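Local coordinates for protein prophenoloxidase b (Marsupenaeus japonicus, PDB 3WKY) that is a type 3 copper protein, the inactive precursor of a phenoloxidase that probably hydroxylates monophenols and oxidises o-diphenols, at residues N422-E433 and P483-P494. Numbering follows the deposited sequence.
Sequences NITVLNVTVQEE and PDFSYTITVNNP. With NAG (2-acetamido-2-deoxy-beta-D-glucopyranose), chain E; NAG (2-acetamido-2-deoxy-beta-D-glucopyranose), chain I; NAG (2-acetamido-2-deoxy-beta-D-glucopyranose), chain F.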
loop_
_atom_site.group_PDB
_atom_site.type_symbol
_atom_site.label_atom_id
_atom_site.label_comp_id
_atom_site.label_asym_id
_atom_site.label_seq_id
_atom_site.Cartn_x
_atom_site.Cartn_y
_atom_site.Cartn_z
ATOM N N ASN A 422 -21.160 -49.353 29.401
ATOM C CA ASN A 422 -21.874 -50.095 30.445
ATOM C C ASN A 422 -21.733 -49.459 31.829
ATOM O O ASN A 422 -22.548 -49.708 32.722
ATOM C CB ASN A 422 -21.381 -51.549 30.489
ATOM C CG ASN A 422 -21.888 -52.379 29.321
ATOM O OD1 ASN A 422 -23.091 -52.576 29.165
ATOM N ND2 ASN A 422 -20.972 -52.877 28.504
ATOM N N ILE A 423 -20.697 -48.645 32.022
ATOM C CA ILE A 423 -20.414 -48.067 33.336
ATOM C C ILE A 423 -21.001 -46.663 33.455
ATOM O O ILE A 423 -20.897 -45.871 32.523
ATOM C CB ILE A 423 -18.899 -48.034 33.610
ATOM C CG1 ILE A 423 -18.330 -49.451 33.583
ATOM C CG2 ILE A 423 -18.606 -47.384 34.941
ATOM C CD1 ILE A 423 -18.997 -50.382 34.565
ATOM N N THR A 424 -21.626 -46.370 34.595
ATOM C CA THR A 424 -22.197 -45.057 34.885
ATOM C C THR A 424 -21.212 -44.256 35.728
ATOM O O THR A 424 -20.643 -44.778 36.683
ATOM C CB THR A 424 -23.530 -45.193 35.683
ATOM O OG1 THR A 424 -24.552 -45.727 34.831
ATOM C CG2 THR A 424 -23.987 -43.842 36.205
ATOM N N VAL A 425 -20.981 -42.993 35.379
ATOM C CA VAL A 425 -20.155 -42.149 36.233
ATOM C C VAL A 425 -21.049 -41.368 37.197
ATOM O O VAL A 425 -21.950 -40.639 36.766
ATOM C CB VAL A 425 -19.279 -41.179 35.404
ATOM C CG1 VAL A 425 -18.468 -40.278 36.324
ATOM C CG2 VAL A 425 -18.360 -41.966 34.488
ATOM N N LEU A 426 -20.803 -41.517 38.499
ATOM C CA LEU A 426 -21.699 -40.959 39.507
ATOM C C LEU A 426 -21.171 -39.689 40.153
ATOM O O LEU A 426 -21.945 -38.816 40.543
ATOM C CB LEU A 426 -21.983 -41.993 40.606
ATOM C CG LEU A 426 -22.768 -43.226 40.170
ATOM C CD1 LEU A 426 -22.886 -44.227 41.323
ATOM C CD2 LEU A 426 -24.137 -42.814 39.681
ATOM N N ASN A 427 -19.854 -39.595 40.296
ATOM C CA ASN A 427 -19.272 -38.467 41.007
ATOM C C ASN A 427 -17.807 -38.265 40.660
ATOM O O ASN A 427 -17.129 -39.185 40.189
ATOM C CB ASN A 427 -19.397 -38.670 42.515
ATOM C CG ASN A 427 -19.576 -37.367 43.264
ATOM O OD1 ASN A 427 -19.420 -36.282 42.696
ATOM N ND2 ASN A 427 -19.897 -37.467 44.554
ATOM N N VAL A 428 -17.323 -37.055 40.903
ATOM C CA VAL A 428 -15.937 -36.715 40.637
ATOM C C VAL A 428 -15.527 -35.731 41.711
ATOM O O VAL A 428 -16.277 -34.801 42.018
ATOM C CB VAL A 428 -15.760 -36.012 39.267
ATOM C CG1 VAL A 428 -14.293 -35.728 39.017
ATOM C CG2 VAL A 428 -16.332 -36.842 38.121
ATOM N N THR A 429 -14.366 -35.945 42.321
ATOM C CA THR A 429 -13.817 -34.982 43.267
ATOM C C THR A 429 -12.309 -34.881 43.076
ATOM O O THR A 429 -11.651 -35.875 42.778
ATOM C CB THR A 429 -14.136 -35.353 44.734
ATOM O OG1 THR A 429 -13.572 -34.370 45.609
ATOM C CG2 THR A 429 -13.560 -36.707 45.083
ATOM N N VAL A 430 -11.778 -33.677 43.249
ATOM C CA VAL A 430 -10.361 -33.429 43.087
ATOM C C VAL A 430 -9.844 -32.831 44.390
ATOM O O VAL A 430 -10.492 -31.954 44.976
ATOM C CB VAL A 430 -10.115 -32.464 41.899
ATOM C CG1 VAL A 430 -8.666 -32.016 41.848
ATOM C CG2 VAL A 430 -10.510 -33.138 40.592
ATOM N N GLN A 431 -8.691 -33.305 44.853
ATOM C CA GLN A 431 -8.155 -32.826 46.124
ATOM C C GLN A 431 -6.647 -32.636 46.098
ATOM O O GLN A 431 -5.876 -33.586 45.892
ATOM C CB GLN A 431 -8.551 -33.758 47.282
ATOM C CG GLN A 431 -7.953 -33.347 48.633
ATOM C CD GLN A 431 -8.477 -32.012 49.131
ATOM O OE1 GLN A 431 -9.688 -31.793 49.199
ATOM N NE2 GLN A 431 -7.564 -31.105 49.474
ATOM N N GLU A 432 -6.233 -31.402 46.328
ATOM C CA GLU A 432 -4.825 -31.077 46.394
ATOM C C GLU A 432 -4.241 -31.711 47.645
ATOM O O GLU A 432 -4.860 -31.693 48.710
ATOM C CB GLU A 432 -4.648 -29.566 46.446
ATOM C CG GLU A 432 -3.218 -29.110 46.286
ATOM C CD GLU A 432 -3.120 -27.629 46.005
ATOM O OE1 GLU A 432 -3.421 -26.825 46.917
ATOM O OE2 GLU A 432 -2.731 -27.277 44.866
ATOM N N GLU A 433 -3.052 -32.280 47.503
ATOM C CA GLU A 433 -2.367 -32.922 48.618
ATOM C C GLU A 433 -1.753 -31.875 49.546
ATOM O O GLU A 433 -1.642 -30.700 49.187
ATOM C CB GLU A 433 -1.277 -33.865 48.098
ATOM C CG GLU A 433 -1.351 -35.295 48.643
ATOM C CD GLU A 433 -2.599 -36.045 48.198
ATOM O OE1 GLU A 433 -2.508 -36.871 47.264
ATOM O OE2 GLU A 433 -3.675 -35.818 48.786
ATOM N N PRO A 483 1.586 -28.123 43.591
ATOM C CA PRO A 483 1.510 -29.233 44.560
ATOM C C PRO A 483 0.936 -30.491 43.922
ATOM O O PRO A 483 0.140 -30.369 42.981
ATOM C CB PRO A 483 0.513 -28.717 45.610
ATOM C CG PRO A 483 0.529 -27.233 45.474
ATOM C CD PRO A 483 0.786 -26.957 44.007
ATOM N N ASP A 484 1.305 -31.676 44.414
ATOM C CA ASP A 484 0.623 -32.902 43.994
ATOM C C ASP A 484 -0.875 -32.788 44.257
ATOM O O ASP A 484 -1.303 -32.083 45.174
ATOM C CB ASP A 484 1.141 -34.132 44.755
ATOM C CG ASP A 484 2.575 -34.494 44.408
ATOM O OD1 ASP A 484 3.074 -34.071 43.343
ATOM O OD2 ASP A 484 3.199 -35.227 45.209
ATOM N N PHE A 485 -1.672 -33.482 43.452
ATOM C CA PHE A 485 -3.092 -33.603 43.723
ATOM C C PHE A 485 -3.571 -34.994 43.351
ATOM O O PHE A 485 -2.894 -35.725 42.624
ATOM C CB PHE A 485 -3.917 -32.537 42.977
ATOM C CG PHE A 485 -3.825 -32.623 41.475
ATOM C CD1 PHE A 485 -2.796 -31.986 40.794
ATOM C CD2 PHE A 485 -4.791 -33.303 40.740
ATOM C CE1 PHE A 485 -2.708 -32.056 39.410
ATOM C CE2 PHE A 485 -4.713 -33.375 39.356
ATOM C CZ PHE A 485 -3.667 -32.746 38.689
ATOM N N SER A 486 -4.731 -35.375 43.878
ATOM C CA SER A 486 -5.362 -36.610 43.448
ATOM C C SER A 486 -6.809 -36.334 43.068
ATOM O O SER A 486 -7.341 -35.256 43.341
ATOM C CB SER A 486 -5.316 -37.660 44.553
ATOM O OG SER A 486 -6.273 -37.354 45.546
ATOM N N TYR A 487 -7.434 -37.297 42.404
ATOM C CA TYR A 487 -8.855 -37.191 42.099
ATOM C C TYR A 487 -9.505 -38.554 42.309
ATOM O O TYR A 487 -8.840 -39.585 42.197
ATOM C CB TYR A 487 -9.112 -36.663 40.675
ATOM C CG TYR A 487 -8.639 -37.569 39.562
ATOM C CD1 TYR A 487 -9.386 -38.672 39.170
ATOM C CD2 TYR A 487 -7.459 -37.301 38.874
ATOM C CE1 TYR A 487 -8.956 -39.501 38.162
ATOM C CE2 TYR A 487 -7.030 -38.122 37.848
ATOM C CZ TYR A 487 -7.776 -39.213 37.496
ATOM O OH TYR A 487 -7.351 -40.039 36.482
ATOM N N THR A 488 -10.798 -38.555 42.604
ATOM C CA THR A 488 -11.525 -39.810 42.755
ATOM C C THR A 488 -12.780 -39.799 41.897
ATOM O O THR A 488 -13.565 -38.842 41.932
ATOM C CB THR A 488 -11.883 -40.082 44.225
ATOM O OG1 THR A 488 -10.673 -40.193 44.985
ATOM C CG2 THR A 488 -12.679 -41.392 44.355
ATOM N N ILE A 489 -12.945 -40.859 41.111
ATOM C CA ILE A 489 -14.122 -41.019 40.289
ATOM C C ILE A 489 -14.987 -42.100 40.930
ATOM O O ILE A 489 -14.507 -43.201 41.199
ATOM C CB ILE A 489 -13.762 -41.477 38.866
ATOM C CG1 ILE A 489 -12.680 -40.569 38.253
ATOM C CG2 ILE A 489 -15.011 -41.513 37.985
ATOM C CD1 ILE A 489 -13.035 -39.086 38.263
ATOM N N THR A 490 -16.250 -41.777 41.180
ATOM C CA THR A 490 -17.202 -42.769 41.677
ATOM C C THR A 490 -17.995 -43.289 40.487
ATOM O O THR A 490 -18.604 -42.501 39.752
ATOM C CB THR A 490 -18.159 -42.144 42.698
ATOM O OG1 THR A 490 -17.401 -41.568 43.777
ATOM C CG2 THR A 490 -19.114 -43.203 43.271
ATOM N N VAL A 491 -17.979 -44.605 40.278
ATOM C CA VAL A 491 -18.716 -45.192 39.165
ATOM C C VAL A 491 -19.666 -46.294 39.640
ATOM O O VAL A 491 -19.549 -46.784 40.764
ATOM C CB VAL A 491 -17.787 -45.768 38.092
ATOM C CG1 VAL A 491 -16.783 -44.711 37.623
ATOM C CG2 VAL A 491 -17.054 -46.992 38.610
ATOM N N ASN A 492 -20.604 -46.670 38.779
ATOM C CA ASN A 492 -21.450 -47.826 39.046
ATOM C C ASN A 492 -21.434 -48.802 37.889
ATOM O O ASN A 492 -21.593 -48.411 36.728
ATOM C CB ASN A 492 -22.895 -47.419 39.340
ATOM C CG ASN A 492 -23.742 -48.601 39.808
ATOM O OD1 ASN A 492 -23.412 -49.241 40.807
ATOM N ND2 ASN A 492 -24.826 -48.900 39.086
ATOM N N ASN A 493 -21.229 -50.077 38.208
ATOM C CA ASN A 493 -21.394 -51.143 37.240
ATOM C C ASN A 493 -22.736 -51.790 37.542
ATOM O O ASN A 493 -22.866 -52.507 38.536
ATOM C CB ASN A 493 -20.264 -52.161 37.385
ATOM C CG ASN A 493 -20.438 -53.372 36.489
ATOM O OD1 ASN A 493 -21.401 -53.480 35.729
ATOM N ND2 ASN A 493 -19.484 -54.294 36.568
ATOM N N PRO A 494 -23.742 -51.517 36.698
ATOM C CA PRO A 494 -25.092 -52.042 36.925
ATOM C C PRO A 494 -25.282 -53.429 36.331
ATOM O O PRO A 494 -26.369 -53.987 36.449
ATOM C CB PRO A 494 -25.976 -51.041 36.182
ATOM C CG PRO A 494 -25.110 -50.598 35.016
ATOM C CD PRO A 494 -23.700 -50.548 35.582
HETATM C C1 NAG E . -21.587 -53.798 27.577
HETATM C C2 NAG E . -21.644 -53.258 26.136
HETATM C C3 NAG E . -21.480 -54.290 25.013
HETATM C C4 NAG E . -20.817 -55.596 25.434
HETATM C C5 NAG E . -21.384 -56.031 26.768
HETATM C C6 NAG E . -20.851 -57.404 27.166
HETATM C C7 NAG E . -23.126 -51.292 26.094
HETATM C C8 NAG E . -24.363 -50.896 26.847
HETATM N N2 NAG E . -22.926 -52.600 25.924
HETATM O O3 NAG E . -20.713 -53.714 23.979
HETATM O O4 NAG E . -21.059 -56.597 24.471
HETATM O O5 NAG E . -20.981 -55.070 27.710
HETATM O O6 NAG E . -19.439 -57.381 27.141
HETATM O O7 NAG E . -22.368 -50.419 25.669
HETATM C C1 NAG I . -19.929 -36.161 45.165
HETATM C C2 NAG I . -21.305 -36.156 45.824
HETATM C C3 NAG I . -21.540 -34.832 46.542
HETATM C C4 NAG I . -20.346 -34.430 47.406
HETATM C C5 NAG I . -18.994 -34.695 46.745
HETATM C C6 NAG I . -17.886 -34.512 47.781
HETATM C C7 NAG I . -22.912 -37.599 44.729
HETATM C C8 NAG I . -24.017 -37.746 43.723
HETATM N N2 NAG I . -22.345 -36.401 44.837
HETATM O O3 NAG I . -22.677 -34.958 47.368
HETATM O O4 NAG I . -20.425 -33.050 47.691
HETATM O O5 NAG I . -18.942 -35.985 46.165
HETATM O O6 NAG I . -17.258 -35.734 48.105
HETATM O O7 NAG I . -22.554 -38.560 45.410
HETATM C C1 NAG F . 5.520 -36.496 42.658
HETATM C C2 NAG F . 5.904 -37.027 44.043
HETATM C C3 NAG F . 6.628 -35.937 44.823
HETATM C C4 NAG F . 7.851 -35.482 44.041
HETATM C C5 NAG F . 7.499 -35.139 42.595
HETATM C C6 NAG F . 8.774 -34.968 41.778
HETATM C C7 NAG F . 4.713 -38.806 45.194
HETATM C C8 NAG F . 3.819 -39.105 46.362
HETATM N N2 NAG F . 4.756 -37.538 44.779
HETATM O O3 NAG F . 7.034 -36.420 46.081
HETATM O O4 NAG F . 8.420 -34.350 44.664
HETATM O O5 NAG F . 6.719 -36.152 41.984
HETATM O O6 NAG F . 9.257 -36.247 41.428
HETATM O O7 NAG F . 5.366 -39.707 44.665
HETATM O O HOH W 1 -18.970 -40.170 45.686
#
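Val430 touches two aromatic residues on the strand opposite. Its CG1 comes obliquely to the Phe485 ring, 4.2 Å from CD2, while its CG2 rests on CB of Tyr487 rather than on the ring. Both aromatic residues hold CG between the backbone N and the carbonyl carbon (chi1 62° and 65°), and both rings lead away from strand 424-432. Val580 also touches Phe485, and the Tyr487 hydroxyl is hydrogen-bonded to Asp531. The two strands pair antiparallel in a three-stranded sheet of the Ig-like hemocyanin domain, with 485-493 in the middle. A classic beta bulge shifts the register by one residue between Val425 and Asn427: Leu426 N and Asn427 N both donate to Thr490 O, at 2.7 and 3.2 Å. Thr490 N returns a bond to Asn427 O from well above the carbonyl plane. Val425, Val428 and Val430 face strands 588-598 and 655-664 of the larger sheet, a sandwich-like packing. On that same face Val428 CG1 runs alongside Ile489 CD1, 3.7 Å away. The other face carries Thr424, Asn427, Thr429, Thr488 and Thr490, and Asn427 bears an N-linked glycan there. At the far end Glu432 extends across Pro483, with OE2 3.3 Å from CG of the proline ring. Its OE1 is held by Ser441, His447 and Trp435. Replacing Glu432 by an alanine is likely to leave Ser441, His447 and Trp435 without their shared carboxylate partner and to open a gap beside the proline ring. Next door, Glu433 N bonds Asp484 O. Asp484 divides its carboxylate between Arg576, which pairs with OD1, and a nearby sugar, whose N2 donates to OD2. On the glycan-bearing face a water links Asn427 ND2, at 3.1 Å, to Thr490 OG1, at 2.8 Å.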